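Local coordinates for Rod shape-determining protein (MreC) (PDB 5LP5) that probably helps to determine rod cell shape, and forms a core cell wall synthesis complex with the penicillin-binding protein PBP2, at residues K92-T98 / V241-K247. Residues are numbered along the deposited sequence.
Sequences KMTYTPT and VFLSDVK
Within residues 92-98 and 241-247, strands 93-98 and 241-246 run antiparallel side by side, both in extended backbone conformation. Their axes approach to 4.2 Å, with 146° between the N-to-C directions. In the register, Met93 faces Val246, Thr94 Asp245, Tyr95 Ser244, Thr96 Leu243 and Pro97 Phe242. Thr94-Asp245 and Thr96-Leu243 are hydrogen-bonded pairs. Thr94 N donates to Asp245 O (2.9 Å) and Asp245 N to Thr94 O (2.9 Å). Thr96 N donates to Leu243 O (3.1 Å), and Leu243 N returns a short bond to Thr96 O (2.6 Å). Pro97 has no NH to give, but it sits at a non-hydrogen-bonded position. Beyond it, Thr98 N donates to Val241 O (2.9 Å).

Thr98, Phe242 and Leu243 bury the most surface in the pairing. Thr98 (chi1 t) and Leu243 (chi1 t, chi2 p) point to the same face as Val241. Thr98 CG2 lies 3.7 Å from Val241 CG1 and 4.5 Å from Leu243 CB. Ile117 touches both Thr98 and Leu243 there; these two residues and Val241 are buried. Phe242 (chi1 m, chi2 -91°) is on the other face, with Tyr95 and Pro97. Phe242 CE1 is 4.0 Å from Pro97 CB, and Phe242 CB is 4.0 Å from Tyr95 CD1. Asp245 is on the Leu243 face. Near the chain end, Lys247 NZ makes a salt bridge to Asp245 OD2 (3.3 Å), its hydrogen bond being weak; Asp245 OD1 pairs with Lys124.

Strand 241-246 also bonds to strand 125-129 through Phe242 and Ser244. The first and last strands of the modelled chain thus meet and close a six-stranded antiparallel barrel, one of the two beta-barrels of the MreC fold.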
ATOM      1  N   LYS C  92       1.890 -19.957  27.333  1.00 37.08           N
ATOM      2  CA  LYS C  92       1.100 -20.400  28.532  1.00 37.16           C
ATOM      3  C   LYS C  92       0.005 -19.394  28.881  1.00 36.91           C
ATOM      4  O   LYS C  92       0.075 -18.206  28.540  1.00 34.69           O
ATOM      5  CB  LYS C  92       1.981 -20.640  29.760  1.00 37.99           C
ATOM      6  CG  LYS C  92       2.754 -21.955  29.745  1.00 38.23           C
ATOM      7  CD  LYS C  92       2.924 -22.572  31.133  1.00 38.68           C
ATOM      8  CE  LYS C  92       4.300 -23.171  31.370  1.00 39.36           C
ATOM      9  NZ  LYS C  92       4.810 -23.877  30.162  1.00 39.25           N
ATOM     10  N   MET C  93      -1.023 -19.895  29.558  1.00 38.63           N
ATOM     11  CA  MET C  93      -2.329 -19.230  29.603  1.00 37.92           C
ATOM     12  C   MET C  93      -3.238 -19.862  30.659  1.00 38.60           C
ATOM     13  O   MET C  93      -3.204 -21.092  30.887  1.00 38.00           O
ATOM     14  CB  MET C  93      -3.011 -19.399  28.257  1.00 37.26           C
ATOM     15  CG  MET C  93      -4.196 -18.497  28.111  1.00 37.14           C
ATOM     16  SD  MET C  93      -5.422 -19.170  27.025  1.00 34.60           S
ATOM     17  CE  MET C  93      -4.405 -19.803  25.690  1.00 36.35           C
ATOM     18  N   THR C  94      -4.081 -19.040  31.274  1.00 37.80           N
ATOM     19  CA  THR C  94      -5.012 -19.529  32.285  1.00 38.66           C
ATOM     20  C   THR C  94      -6.425 -19.066  31.970  1.00 38.60           C
ATOM     21  O   THR C  94      -6.654 -17.950  31.505  1.00 39.79           O
ATOM     22  CB  THR C  94      -4.646 -18.982  33.681  1.00 38.59           C
ATOM     23  OG1 THR C  94      -3.321 -19.369  34.011  1.00 41.74           O
ATOM     24  CG2 THR C  94      -5.539 -19.509  34.742  1.00 37.25           C
ATOM     25  N   TYR C  95      -7.379 -19.941  32.262  1.00 36.17           N
ATOM     26  CA  TYR C  95      -8.774 -19.572  32.312  1.00 33.70           C
ATOM     27  C   TYR C  95      -9.222 -19.650  33.764  1.00 33.28           C
ATOM     28  O   TYR C  95      -9.034 -20.675  34.400  1.00 32.68           O
ATOM     29  CB  TYR C  95      -9.579 -20.536  31.462  1.00 32.51           C
ATOM     30  CG  TYR C  95      -9.506 -20.246  29.990  1.00 31.83           C
ATOM     31  CD1 TYR C  95     -10.158 -19.154  29.479  1.00 32.68           C
ATOM     32  CD2 TYR C  95      -8.793 -21.058  29.103  1.00 31.52           C
ATOM     33  CE1 TYR C  95     -10.111 -18.858  28.115  1.00 31.62           C
ATOM     34  CE2 TYR C  95      -8.730 -20.774  27.755  1.00 30.60           C
ATOM     35  CZ  TYR C  95      -9.394 -19.669  27.258  1.00 30.79           C
ATOM     36  OH  TYR C  95      -9.388 -19.352  25.923  1.00 27.46           O
ATOM     37  N   THR C  96      -9.806 -18.569  34.280  1.00 32.23           N
ATOM     38  CA  THR C  96     -10.335 -18.552  35.649  1.00 32.23           C
ATOM     39  C   THR C  96     -11.774 -18.130  35.599  1.00 31.64           C
ATOM     40  O   THR C  96     -12.101 -17.184  34.908  1.00 31.59           O
ATOM     41  CB  THR C  96      -9.568 -17.560  36.535  1.00 32.50           C
ATOM     42  OG1 THR C  96      -8.177 -17.719  36.303  1.00 33.05           O
ATOM     43  CG2 THR C  96      -9.821 -17.818  37.970  1.00 33.02           C
ATOM     44  N   PRO C  97     -12.653 -18.816  36.330  1.00 32.46           N
ATOM     45  CA  PRO C  97     -14.049 -18.450  36.252  1.00 32.92           C
ATOM     46  C   PRO C  97     -14.369 -17.147  36.972  1.00 33.55           C
ATOM     47  O   PRO C  97     -13.651 -16.727  37.871  1.00 34.78           O
ATOM     48  CB  PRO C  97     -14.757 -19.649  36.889  1.00 34.48           C
ATOM     49  CG  PRO C  97     -13.760 -20.272  37.796  1.00 34.85           C
ATOM     50  CD  PRO C  97     -12.443 -20.024  37.140  1.00 34.35           C
ATOM     51  N   THR C  98     -15.438 -16.504  36.535  1.00 34.16           N
ATOM     52  CA  THR C  98     -15.832 -15.194  37.035  1.00 34.88           C
ATOM     53  C   THR C  98     -17.303 -15.100  36.746  1.00 34.12           C
ATOM     54  O   THR C  98     -17.818 -15.862  35.886  1.00 34.94           O
ATOM     55  CB  THR C  98     -15.071 -14.025  36.325  1.00 34.80           C
ATOM     56  OG1 THR C  98     -15.474 -12.749  36.870  1.00 34.43           O
ATOM     57  CG2 THR C  98     -15.315 -14.025  34.808  1.00 33.17           C
ATOM     58  N   VAL C 241     -18.873 -17.785  32.721  1.00 32.92           N
ATOM     59  CA  VAL C 241     -17.874 -16.933  32.092  1.00 31.39           C
ATOM     60  C   VAL C 241     -16.496 -17.159  32.685  1.00 31.00           C
ATOM     61  O   VAL C 241     -16.356 -17.248  33.900  1.00 31.30           O
ATOM     62  CB  VAL C 241     -18.231 -15.446  32.223  1.00 30.94           C
ATOM     63  CG1 VAL C 241     -17.126 -14.564  31.646  1.00 30.08           C
ATOM     64  CG2 VAL C 241     -19.565 -15.160  31.547  1.00 30.94           C
ATOM     65  N   PHE C 242     -15.496 -17.247  31.804  1.00 30.00           N
ATOM     66  CA  PHE C 242     -14.106 -17.459  32.189  1.00 30.57           C
ATOM     67  C   PHE C 242     -13.230 -16.272  31.762  1.00 29.33           C
ATOM     68  O   PHE C 242     -13.369 -15.750  30.666  1.00 28.98           O
ATOM     69  CB  PHE C 242     -13.589 -18.736  31.526  1.00 30.74           C
ATOM     70  CG  PHE C 242     -14.221 -19.990  32.047  1.00 31.93           C
ATOM     71  CD1 PHE C 242     -13.651 -20.675  33.101  1.00 33.58           C
ATOM     72  CD2 PHE C 242     -15.351 -20.510  31.462  1.00 32.88           C
ATOM     73  CE1 PHE C 242     -14.218 -21.840  33.584  1.00 34.52           C
ATOM     74  CE2 PHE C 242     -15.935 -21.680  31.941  1.00 33.80           C
ATOM     75  CZ  PHE C 242     -15.365 -22.343  33.004  1.00 34.58           C
ATOM     76  N   LEU C 243     -12.298 -15.889  32.622  1.00 28.63           N
ATOM     77  CA  LEU C 243     -11.355 -14.812  32.339  1.00 27.81           C
ATOM     78  C   LEU C 243     -10.101 -15.363  31.718  1.00 27.16           C
ATOM     79  O   LEU C 243      -9.514 -16.328  32.219  1.00 29.50           O
ATOM     80  CB  LEU C 243     -10.979 -14.108  33.639  1.00 29.15           C
ATOM     81  CG  LEU C 243     -10.177 -12.817  33.532  1.00 29.64           C
ATOM     82  CD1 LEU C 243     -11.058 -11.642  33.154  1.00 29.46           C
ATOM     83  CD2 LEU C 243      -9.593 -12.495  34.902  1.00 31.59           C
ATOM     84  N   SER C 244      -9.643 -14.740  30.643  1.00 26.41           N
ATOM     85  CA  SER C 244      -8.457 -15.220  29.931  1.00 26.52           C
ATOM     86  C   SER C 244      -7.198 -14.466  30.309  1.00 26.40           C
ATOM     87  O   SER C 244      -7.046 -13.320  29.924  1.00 26.47           O
ATOM     88  CB  SER C 244      -8.664 -15.100  28.430  1.00 26.23           C
ATOM     89  OG  SER C 244      -7.436 -15.352  27.777  1.00 27.07           O
ATOM     90  N   ASP C 245      -6.298 -15.135  31.037  1.00 27.59           N
ATOM     91  CA  ASP C 245      -5.049 -14.544  31.530  1.00 28.85           C
ATOM     92  C   ASP C 245      -3.851 -15.134  30.771  1.00 30.36           C
ATOM     93  O   ASP C 245      -3.435 -16.263  31.065  1.00 32.49           O
ATOM     94  CB  ASP C 245      -4.919 -14.803  33.040  1.00 30.30           C
ATOM     95  CG  ASP C 245      -3.690 -14.088  33.677  1.00 31.93           C
ATOM     96  OD1 ASP C 245      -2.837 -13.560  32.982  1.00 32.08           O
ATOM     97  OD2 ASP C 245      -3.546 -14.028  34.891  1.00 33.30           O
ATOM     98  N   VAL C 246      -3.305 -14.379  29.817  1.00 31.80           N
ATOM     99  CA  VAL C 246      -2.147 -14.830  29.016  1.00 34.52           C
ATOM    100  C   VAL C 246      -0.883 -14.294  29.665  1.00 38.96           C
ATOM    101  O   VAL C 246      -0.761 -13.091  29.847  1.00 39.93           O
ATOM    102  CB  VAL C 246      -2.222 -14.280  27.575  1.00 32.58           C
ATOM    103  CG1 VAL C 246      -0.954 -14.581  26.816  1.00 33.11           C
ATOM    104  CG2 VAL C 246      -3.415 -14.846  26.821  1.00 30.95           C
ATOM    105  N   LYS C 247       0.017 -15.196  30.030  1.00 45.19           N
ATOM    106  CA  LYS C 247       1.134 -14.844  30.886  1.00 54.49           C
ATOM    107  C   LYS C 247       2.011 -13.808  30.172  1.00 60.33           C
ATOM    108  O   LYS C 247       2.437 -14.020  29.031  1.00 62.93           O
ATOM    109  CB  LYS C 247       1.904 -16.105  31.348  1.00 58.19           C
ATOM    110  CG  LYS C 247       1.129 -16.950  32.377  1.00 60.39           C
ATOM    111  CD  LYS C 247       0.900 -16.217  33.716  1.00 62.34           C
ATOM    112  CE  LYS C 247      -0.525 -16.376  34.268  1.00 60.17           C
ATOM    113  NZ  LYS C 247      -0.721 -15.648  35.562  1.00 58.38           N
TER